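Local structure of beta-galactosidase (Bacteroides thetaiotaomicron, 5MUJ) at residues A[199-204]-A[253-258]. The protein probably hydrolyses glycosidic bonds in chain B of the plant pectin rhamnogalacturonan II, most likely as an arabinofuranosidase of a gut bacterium. Sequence-based numbering, arbitrary orientation.
Sequences WWEKLT and WKRYPG. With 8PK (4-O-[(1R)-1-hydroxyethyl]-2-O-methyl-alpha-L-fucopyranose), chain B.
Glu201 and Arg255 form a buried salt bridge within one blade of a five-bladed beta-propeller, joining the loop that leads into strand 204-212, at one edge of the four-stranded antiparallel sheet, to strand 254-255 at the other. The backbones stay far apart, 10.5 Å between Glu201 CA and Arg255 CA, and two long side chains close the span. The guanidinium grips the carboxylate side-on, one nitrogen to each oxygen. Arg255 NE gives the shorter bond, 2.8 Å to the syn lone pair of Glu201 OE2; Arg255 NH2 lies 3.2 Å from Glu201 OE1 and meets it from above the carboxylate plane, in keeping with the 65° between the two planes. The Glu201 chain runs straight beyond CG (chi2 -180°), carrying its carboxylate out to the arginine, whereas Arg255 bends at chi2 (72°), which turns CD and the guanidinium toward the carboxylate; its CG also lies 3.5 Å from Glu201 OE2. Tyr226 OH bonds to Glu201 OE1 and Gln198 N to OE2, while Asp194 and Asp196 pair with Arg255 NH1, so both charged ends have further polar partners. Replacing Arg255 with an alanine would probably leave the Glu201 carboxylate without its charged mate and take a cation from beside Asp194 and Asp196. Away from this compact polar knot the segments diverge: Lys202 and Lys254 lie at the exposed surface, and neither meets the opposite segment. Beyond Glu201, the chain reaches the glycan pocket, where Thr204 CG2 touches C10 of the bound 8PK sugar at 3.6 Å.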
loop_
_atom_site.group_PDB
_atom_site.type_symbol
_atom_site.label_atom_id
_atom_site.label_comp_id
_atom_site.label_asym_id
_atom_site.label_seq_id
_atom_site.Cartn_x
_atom_site.Cartn_y
_atom_site.Cartn_z
ATOM N N TRP A 199 4.994 -11.824 17.553
ATOM C CA TRP A 199 5.960 -12.591 16.759
ATOM C C TRP A 199 6.028 -12.196 15.276
ATOM O O TRP A 199 7.099 -12.130 14.706
ATOM C CB TRP A 199 5.715 -14.116 16.884
ATOM C CG TRP A 199 4.376 -14.651 16.330
ATOM C CD1 TRP A 199 3.201 -14.819 17.024
ATOM C CD2 TRP A 199 4.075 -15.037 14.960
ATOM N NE1 TRP A 199 2.249 -15.354 16.223
ATOM C CE2 TRP A 199 2.744 -15.475 14.944
ATOM C CE3 TRP A 199 4.832 -15.123 13.789
ATOM C CZ2 TRP A 199 2.120 -15.918 13.761
ATOM C CZ3 TRP A 199 4.232 -15.560 12.648
ATOM C CH2 TRP A 199 2.894 -15.977 12.638
ATOM N N TRP A 200 4.870 -11.955 14.699
ATOM C CA TRP A 200 4.741 -11.709 13.246
ATOM C C TRP A 200 5.299 -10.387 12.735
ATOM O O TRP A 200 5.387 -10.187 11.509
ATOM C CB TRP A 200 3.276 -11.857 12.902
ATOM C CG TRP A 200 2.454 -10.721 13.379
ATOM C CD1 TRP A 200 1.895 -10.570 14.596
ATOM C CD2 TRP A 200 2.078 -9.548 12.627
ATOM N NE1 TRP A 200 1.233 -9.392 14.693
ATOM C CE2 TRP A 200 1.317 -8.734 13.486
ATOM C CE3 TRP A 200 2.347 -9.097 11.334
ATOM C CZ2 TRP A 200 0.794 -7.493 13.084
ATOM C CZ3 TRP A 200 1.815 -7.867 10.934
ATOM C CH2 TRP A 200 1.058 -7.085 11.802
ATOM N N GLU A 201 5.672 -9.497 13.650
ATOM C CA GLU A 201 6.157 -8.151 13.317
ATOM C C GLU A 201 7.525 -7.876 13.954
ATOM O O GLU A 201 7.933 -6.761 14.014
ATOM C CB GLU A 201 5.123 -7.106 13.771
ATOM C CG GLU A 201 4.998 -7.029 15.289
ATOM C CD GLU A 201 4.005 -6.030 15.809
ATOM O OE1 GLU A 201 3.888 -4.937 15.210
ATOM O OE2 GLU A 201 3.381 -6.325 16.869
ATOM N N LYS A 202 8.231 -8.892 14.482
ATOM C CA LYS A 202 9.526 -8.650 15.196
ATOM C C LYS A 202 10.699 -8.202 14.344
ATOM O O LYS A 202 11.588 -7.576 14.870
ATOM C CB LYS A 202 10.003 -9.858 16.028
ATOM C CG LYS A 202 9.095 -10.241 17.154
ATOM C CD LYS A 202 9.092 -9.272 18.308
ATOM C CE LYS A 202 8.181 -9.796 19.408
ATOM N NZ LYS A 202 8.872 -10.821 20.254
ATOM N N LEU A 203 10.680 -8.502 13.034
ATOM C CA LEU A 203 11.815 -8.193 12.166
ATOM C C LEU A 203 11.808 -6.730 11.672
ATOM O O LEU A 203 12.822 -6.037 11.695
ATOM C CB LEU A 203 11.866 -9.168 10.985
ATOM C CG LEU A 203 12.059 -10.633 11.426
ATOM C CD1 LEU A 203 11.964 -11.634 10.271
ATOM C CD2 LEU A 203 13.387 -10.808 12.171
ATOM N N THR A 204 10.642 -6.276 11.244
ATOM C CA THR A 204 10.482 -4.923 10.691
ATOM C C THR A 204 9.015 -4.772 10.370
ATOM O O THR A 204 8.316 -5.745 10.122
ATOM C CB THR A 204 11.370 -4.678 9.447
ATOM O OG1 THR A 204 11.022 -3.425 8.848
ATOM C CG2 THR A 204 11.207 -5.797 8.418
ATOM N N TRP A 253 -1.732 2.969 20.472
ATOM C CA TRP A 253 -2.128 1.785 19.705
ATOM C C TRP A 253 -1.973 0.505 20.518
ATOM O O TRP A 253 -1.038 0.396 21.311
ATOM C CB TRP A 253 -1.288 1.706 18.424
ATOM C CG TRP A 253 -1.620 2.852 17.515
ATOM C CD1 TRP A 253 -1.068 4.102 17.538
ATOM C CD2 TRP A 253 -2.639 2.879 16.496
ATOM N NE1 TRP A 253 -1.688 4.903 16.600
ATOM C CE2 TRP A 253 -2.637 4.170 15.934
ATOM C CE3 TRP A 253 -3.541 1.926 15.993
ATOM C CZ2 TRP A 253 -3.520 4.544 14.897
ATOM C CZ3 TRP A 253 -4.422 2.297 14.968
ATOM C CH2 TRP A 253 -4.394 3.591 14.422
ATOM N N LYS A 254 -2.925 -0.416 20.369
ATOM C CA LYS A 254 -2.824 -1.788 20.886
ATOM C C LYS A 254 -2.903 -2.743 19.696
ATOM O O LYS A 254 -3.672 -2.484 18.758
ATOM C CB LYS A 254 -3.994 -2.133 21.815
ATOM C CG LYS A 254 -4.281 -1.189 22.965
ATOM C CD LYS A 254 -5.648 -1.536 23.541
ATOM C CE LYS A 254 -5.924 -0.844 24.864
ATOM N NZ LYS A 254 -7.386 -0.818 25.160
ATOM N N ARG A 255 -2.113 -3.806 19.705
ATOM C CA ARG A 255 -2.238 -4.895 18.743
ATOM C C ARG A 255 -3.541 -5.660 18.972
ATOM O O ARG A 255 -3.970 -5.869 20.127
ATOM C CB ARG A 255 -1.082 -5.883 18.841
ATOM C CG ARG A 255 0.195 -5.497 18.148
ATOM C CD ARG A 255 0.926 -4.396 18.849
ATOM N NE ARG A 255 2.210 -4.181 18.190
ATOM C CZ ARG A 255 3.085 -3.231 18.483
ATOM N NH1 ARG A 255 2.852 -2.369 19.456
ATOM N NH2 ARG A 255 4.243 -3.188 17.811
ATOM N N TYR A 256 -4.110 -6.164 17.894
ATOM C CA TYR A 256 -5.215 -7.088 17.963
ATOM C C TYR A 256 -4.665 -8.401 18.513
ATOM O O TYR A 256 -3.632 -8.915 18.019
ATOM C CB TYR A 256 -5.881 -7.264 16.583
ATOM C CG TYR A 256 -6.954 -8.329 16.556
ATOM C CD1 TYR A 256 -8.125 -8.176 17.288
ATOM C CD2 TYR A 256 -6.806 -9.480 15.788
ATOM C CE1 TYR A 256 -9.117 -9.142 17.275
ATOM C CE2 TYR A 256 -7.793 -10.459 15.749
ATOM C CZ TYR A 256 -8.946 -10.290 16.488
ATOM O OH TYR A 256 -9.951 -11.240 16.475
ATOM N N PRO A 257 -5.307 -8.932 19.582
ATOM C CA PRO A 257 -4.742 -10.123 20.189
ATOM C C PRO A 257 -4.694 -11.315 19.265
ATOM O O PRO A 257 -3.848 -12.164 19.469
ATOM C CB PRO A 257 -5.706 -10.412 21.335
ATOM C CG PRO A 257 -6.146 -9.090 21.761
ATOM C CD PRO A 257 -6.387 -8.389 20.437
ATOM N N GLY A 258 -5.591 -11.376 18.276
ATOM C CA GLY A 258 -5.635 -12.478 17.320
ATOM C C GLY A 258 -4.740 -12.352 16.100
ATOM O O GLY A 258 -4.872 -13.147 15.176
HETATM O O9 8PK B . 16.544 -7.705 8.419
HETATM C C8 8PK B . 15.170 -7.409 8.194
HETATM C C10 8PK B . 14.818 -6.059 8.779
HETATM O O4 8PK B . 14.883 -7.457 6.788
HETATM C C4 8PK B . 15.264 -8.690 6.170
HETATM C C5 8PK B . 15.611 -8.425 4.720
HETATM C C6 8PK B . 16.721 -7.376 4.587
HETATM O O5 8PK B . 14.431 -7.991 4.007
HETATM C C3 8PK B . 14.154 -9.732 6.277
HETATM O O3 8PK B . 13.793 -10.019 7.633
HETATM C C2 8PK B . 12.938 -9.214 5.546
HETATM O O2 8PK B . 11.919 -10.219 5.624
HETATM C C7 8PK B . 10.809 -9.868 6.463
HETATM C C1 8PK B . 13.301 -8.878 4.098
#